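Local coordinates for protein papillomavirus transcription factor E2 (Human papillomavirus type 18, PDB 1QQH) that regulates viral transcription, this fragment being part of its N-terminal activation domain, which probably also serves viral replication as in other papillomavirus E2 proteins, at residues Glu34-Trp37 / Asn38-Pro41; Glu9-Met12 / Ala13-Leu17. The protein carries 1 engineered substitution. One frame throughout, in Å; residues are numbered along the deposited sequence.

Contact 1 of 2, residues Glu34-Trp37 / Asn38-Pro41; sequences EELW and NTEP
The C-terminal end of the short helix 34-37 illustrates how a helix stops: the chain leaves helical geometry at Asn38, and the carbonyls of Glu34, Glu35 and Leu36 are each met by a donor from the residues that follow. Asn38 N makes the last i to i+4 bond, reaching Glu34 O at 2.9 Å nearly in line with the carbonyl. The next turn tightens, and Thr39 N goes to Leu36 O instead, 2.9 Å away; this donor stands above the carbonyl plane, 66° out of it. The carbonyl that Thr39 N thereby leaves, that of Glu35, is taken by a side chain. Thr39 OG1 donates its hydroxyl hydrogen to Glu35 O at 2.7 Å, somewhat tilted from the carbonyl plane. The torsion of Thr39 explains this reach: with chi1 at -55°, OG1 is folded back beside its own backbone N, over the end of the helix. On another side of the turn, the Asn38 amide crosses the Trp37 indole obliquely, with OD1 3.9 Å from Trp37 CD1 and the two planes 63° apart, while Asn38 ND2 lies 3.1 Å from Glu34 O. Farther along, the peptide before Pro41 is cis, and Lys46 NZ donates to the carbonyl oxygens of Leu36, Thr39 and Pro41. Chemically, then, a helix end that runs short of backbone N-H groups borrows a hydroxyl and an ammonium, and the lysine's positive charge probably also offsets the partial negative charge of the gathered carbonyls.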
loop_
_atom_site.group_PDB
_atom_site.type_symbol
_atom_site.label_atom_id
_atom_site.label_comp_id
_atom_site.label_asym_id
_atom_site.label_seq_id
_atom_site.Cartn_x
_atom_site.Cartn_y
_atom_site.Cartn_z
ATOM N N GLU A 34 -0.018 -9.351 -1.626
ATOM C CA GLU A 34 0.123 -10.437 -2.590
ATOM C C GLU A 34 -1.021 -11.437 -2.542
ATOM O O GLU A 34 -1.524 -11.857 -3.585
ATOM C CB GLU A 34 1.442 -11.183 -2.361
ATOM C CG GLU A 34 2.668 -10.507 -2.959
ATOM C CD GLU A 34 3.985 -11.160 -2.525
ATOM O OE1 GLU A 34 5.047 -10.783 -3.075
ATOM O OE2 GLU A 34 3.960 -12.042 -1.634
ATOM N N GLU A 35 -1.427 -11.822 -1.336
ATOM C CA GLU A 35 -2.507 -12.792 -1.184
ATOM C C GLU A 35 -3.745 -12.396 -1.976
ATOM O O GLU A 35 -4.310 -13.205 -2.713
ATOM C CB GLU A 35 -2.885 -12.959 0.289
ATOM C CG GLU A 35 -1.955 -13.849 1.095
ATOM C CD GLU A 35 -1.853 -15.261 0.534
ATOM O OE1 GLU A 35 -2.864 -15.789 0.002
ATOM O OE2 GLU A 35 -0.756 -15.850 0.641
ATOM N N LEU A 36 -4.163 -11.145 -1.818
ATOM C CA LEU A 36 -5.336 -10.636 -2.516
ATOM C C LEU A 36 -5.060 -10.480 -4.007
ATOM O O LEU A 36 -5.917 -10.757 -4.839
ATOM C CB LEU A 36 -5.754 -9.291 -1.918
ATOM C CG LEU A 36 -7.021 -8.678 -2.517
ATOM C CD1 LEU A 36 -8.175 -9.659 -2.361
ATOM C CD2 LEU A 36 -7.336 -7.361 -1.816
ATOM N N TRP A 37 -3.851 -10.037 -4.331
ATOM C CA TRP A 37 -3.433 -9.849 -5.709
ATOM C C TRP A 37 -3.613 -11.152 -6.479
ATOM O O TRP A 37 -4.064 -11.146 -7.621
ATOM C CB TRP A 37 -1.970 -9.405 -5.740
ATOM C CG TRP A 37 -1.360 -9.323 -7.113
ATOM C CD1 TRP A 37 -0.377 -10.129 -7.625
ATOM C CD2 TRP A 37 -1.699 -8.398 -8.151
ATOM N NE1 TRP A 37 -0.084 -9.760 -8.916
ATOM C CE2 TRP A 37 -0.881 -8.702 -9.265
ATOM C CE3 TRP A 37 -2.615 -7.342 -8.251
ATOM C CZ2 TRP A 37 -0.954 -7.985 -10.466
ATOM C CZ3 TRP A 37 -2.689 -6.632 -9.443
ATOM C CH2 TRP A 37 -1.859 -6.959 -10.537
ATOM N N ASN A 38 -3.279 -12.269 -5.844
ATOM C CA ASN A 38 -3.412 -13.565 -6.494
ATOM C C ASN A 38 -4.798 -14.182 -6.375
ATOM O O ASN A 38 -5.007 -15.329 -6.761
ATOM C CB ASN A 38 -2.369 -14.541 -5.948
ATOM C CG ASN A 38 -0.963 -14.162 -6.355
ATOM O OD1 ASN A 38 -0.674 -14.020 -7.545
ATOM N ND2 ASN A 38 -0.078 -13.989 -5.372
ATOM N N THR A 39 -5.743 -13.426 -5.837
ATOM C CA THR A 39 -7.102 -13.918 -5.691
ATOM C C THR A 39 -7.915 -13.421 -6.883
ATOM O O THR A 39 -7.652 -12.346 -7.419
ATOM C CB THR A 39 -7.742 -13.399 -4.396
ATOM O OG1 THR A 39 -6.908 -13.740 -3.283
ATOM C CG2 THR A 39 -9.114 -14.009 -4.199
ATOM N N GLU A 40 -8.893 -14.216 -7.298
ATOM C CA GLU A 40 -9.745 -13.863 -8.425
ATOM C C GLU A 40 -10.611 -12.643 -8.142
ATOM O O GLU A 40 -11.161 -12.503 -7.053
ATOM C CB GLU A 40 -10.643 -15.047 -8.785
ATOM C CG GLU A 40 -9.911 -16.176 -9.478
ATOM C CD GLU A 40 -9.509 -15.818 -10.893
ATOM O OE1 GLU A 40 -9.364 -14.611 -11.187
ATOM O OE2 GLU A 40 -9.328 -16.747 -11.709
ATOM N N PRO A 41 -10.711 -11.720 -9.114
ATOM C CA PRO A 41 -10.043 -11.801 -10.418
ATOM C C PRO A 41 -8.579 -11.406 -10.265
ATOM O O PRO A 41 -8.264 -10.379 -9.657
ATOM C CB PRO A 41 -10.831 -10.809 -11.264
ATOM C CG PRO A 41 -11.199 -9.764 -10.263
ATOM C CD PRO A 41 -11.639 -10.577 -9.073
#

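Contact 2 of 2, residues Glu9-Met12 / Ala13-Leu17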
loop_
_atom_site.group_PDB
_atom_site.type_symbol
_atom_site.label_atom_id
_atom_site.label_comp_id
_atom_site.label_asym_id
_atom_site.label_seq_id
_atom_site.Cartn_x
_atom_site.Cartn_y
_atom_site.Cartn_z
ATOM N N GLU A 9 5.559 -8.565 -10.324
ATOM C CA GLU A 9 4.381 -8.191 -11.095
ATOM C C GLU A 9 3.526 -7.237 -10.267
ATOM O O GLU A 9 3.088 -6.188 -10.744
ATOM C CB GLU A 9 3.583 -9.447 -11.454
ATOM C CG GLU A 9 2.424 -9.218 -12.408
ATOM C CD GLU A 9 1.854 -10.520 -12.952
ATOM O OE1 GLU A 9 0.931 -10.460 -13.793
ATOM O OE2 GLU A 9 2.329 -11.605 -12.541
ATOM N N LEU A 10 3.304 -7.612 -9.012
ATOM C CA LEU A 10 2.514 -6.806 -8.096
ATOM C C LEU A 10 3.118 -5.413 -7.946
ATOM O O LEU A 10 2.411 -4.407 -7.982
ATOM C CB LEU A 10 2.440 -7.498 -6.733
ATOM C CG LEU A 10 1.728 -6.742 -5.614
ATOM C CD1 LEU A 10 0.322 -6.398 -6.049
ATOM C CD2 LEU A 10 1.716 -7.586 -4.347
ATOM N N GLN A 11 4.436 -5.358 -7.787
ATOM C CA GLN A 11 5.119 -4.084 -7.626
ATOM C C GLN A 11 4.906 -3.170 -8.829
ATOM O O GLN A 11 4.618 -1.984 -8.673
ATOM C CB GLN A 11 6.609 -4.305 -7.424
ATOM C CG GLN A 11 7.233 -3.223 -6.585
ATOM C CD GLN A 11 6.751 -3.288 -5.153
ATOM O OE1 GLN A 11 7.020 -4.261 -4.444
ATOM N NE2 GLN A 11 6.027 -2.259 -4.721
ATOM N N MET A 12 5.063 -3.717 -10.028
ATOM C CA MET A 12 4.864 -2.920 -11.226
ATOM C C MET A 12 3.424 -2.429 -11.286
ATOM O O MET A 12 3.170 -1.267 -11.611
ATOM C CB MET A 12 5.205 -3.727 -12.478
ATOM C CG MET A 12 6.708 -3.920 -12.683
ATOM S SD MET A 12 7.651 -2.357 -12.507
ATOM C CE MET A 12 7.168 -1.479 -14.042
ATOM N N ALA A 13 2.483 -3.311 -10.956
ATOM C CA ALA A 13 1.071 -2.943 -10.964
ATOM C C ALA A 13 0.852 -1.768 -10.017
ATOM O O ALA A 13 0.186 -0.790 -10.368
ATOM C CB ALA A 13 0.217 -4.128 -10.536
ATOM N N LEU A 14 1.417 -1.867 -8.817
ATOM C CA LEU A 14 1.284 -0.808 -7.825
ATOM C C LEU A 14 1.937 0.492 -8.308
ATOM O O LEU A 14 1.470 1.581 -7.981
ATOM C CB LEU A 14 1.890 -1.250 -6.485
ATOM C CG LEU A 14 1.118 -2.319 -5.695
ATOM C CD1 LEU A 14 1.952 -2.793 -4.524
ATOM C CD2 LEU A 14 -0.205 -1.757 -5.212
ATOM N N GLN A 15 3.016 0.384 -9.080
ATOM C CA GLN A 15 3.666 1.581 -9.610
ATOM C C GLN A 15 2.679 2.257 -10.560
ATOM O O GLN A 15 2.519 3.475 -10.539
ATOM C CB GLN A 15 4.957 1.221 -10.356
ATOM C CG GLN A 15 6.228 1.567 -9.581
ATOM C CD GLN A 15 7.211 0.404 -9.499
ATOM O OE1 GLN A 15 7.640 -0.144 -10.524
ATOM N NE2 GLN A 15 7.578 0.024 -8.275
ATOM N N GLY A 16 2.000 1.457 -11.378
ATOM C CA GLY A 16 1.029 2.018 -12.302
ATOM C C GLY A 16 -0.169 2.579 -11.559
ATOM O O GLY A 16 -0.658 3.674 -11.857
ATOM N N LEU A 17 -0.648 1.823 -10.577
ATOM C CA LEU A 17 -1.793 2.246 -9.785
ATOM C C LEU A 17 -1.475 3.566 -9.089
ATOM O O LEU A 17 -2.324 4.451 -8.990
ATOM C CB LEU A 17 -2.134 1.170 -8.744
ATOM C CG LEU A 17 -3.379 1.422 -7.883
ATOM C CD1 LEU A 17 -4.623 1.461 -8.775
ATOM C CD2 LEU A 17 -3.517 0.327 -6.821
#
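Ala13 meets Glu9 one helical turn on, its N bonded to Glu9 O at 2.9 Å and its CB lying 3.5 Å from the same oxygen. The extended Glu9 side chain takes little part in this turn and packs on Trp37 of helix 34-37. Leu10 comes next and carries the apolar part of the contact. Its carbonyl accepts Leu14 N at 2.9 Å, and its isobutyl group meets that of Leu14 along one flank of the helix, CG lying 4.1 Å from Leu14 CD1. Different first torsions bring the two together: Leu10 holds CG anti to its N (chi1 176°), whereas Leu14 folds CG back beside its own N (chi1 -71°), where it also lies 3.4 Å from Leu10 O. Gln11 accepts Gln15 N through its carbonyl, a bond more bent than its neighbours at 144°. Its CG is 3.7 Å from Gln15 NE2, the Gln15 chain bending at chi2 with NE2 near this turn. Met12 closes the sequence: its carbonyl takes Gly16 N at 3.0 Å, while its exposed side chain is bent at chi2 and chi3. The four successive i to i+4 bonds make this regular alpha helix, and its sides differ, in keeping with an amphipathic helix. Leu10, Ala13, Leu14 and Leu17 bear on Phe45 of strand 45-56, Leu10 and Ala13 also on Trp37 of helix 34-37, and Leu17 on Trp27. Leu10 also packs on Gln11 of the second subunit, whose Leu29 touches Leu14 and Leu17, placing this part of helix 3-19 between its own sheet and the partner chain.

Overall arrangement
Contact 2 lies on helix 3-19 and contact 1 at the end of the following helix, 34-37; their centres are 13 Å apart, yet their side chains touch directly. The Trp37 indole is the main bridge: CD2 is 3.5 Å from Leu10 CD1, and CH2 is 3.5 Å from Ala13 CB. Glu34 adds a second strip, its CG 3.4 Å from Leu10 CD2. Phe45 meets the Trp37 ring as well, joining both helices to strand 45-56. The same two elements also meet between subunits, where Glu34 packs on Gln11 of the second subunit and makes a weak hydrogen bond to its Gln15. One short helix thus serves both a tertiary and a quaternary interface.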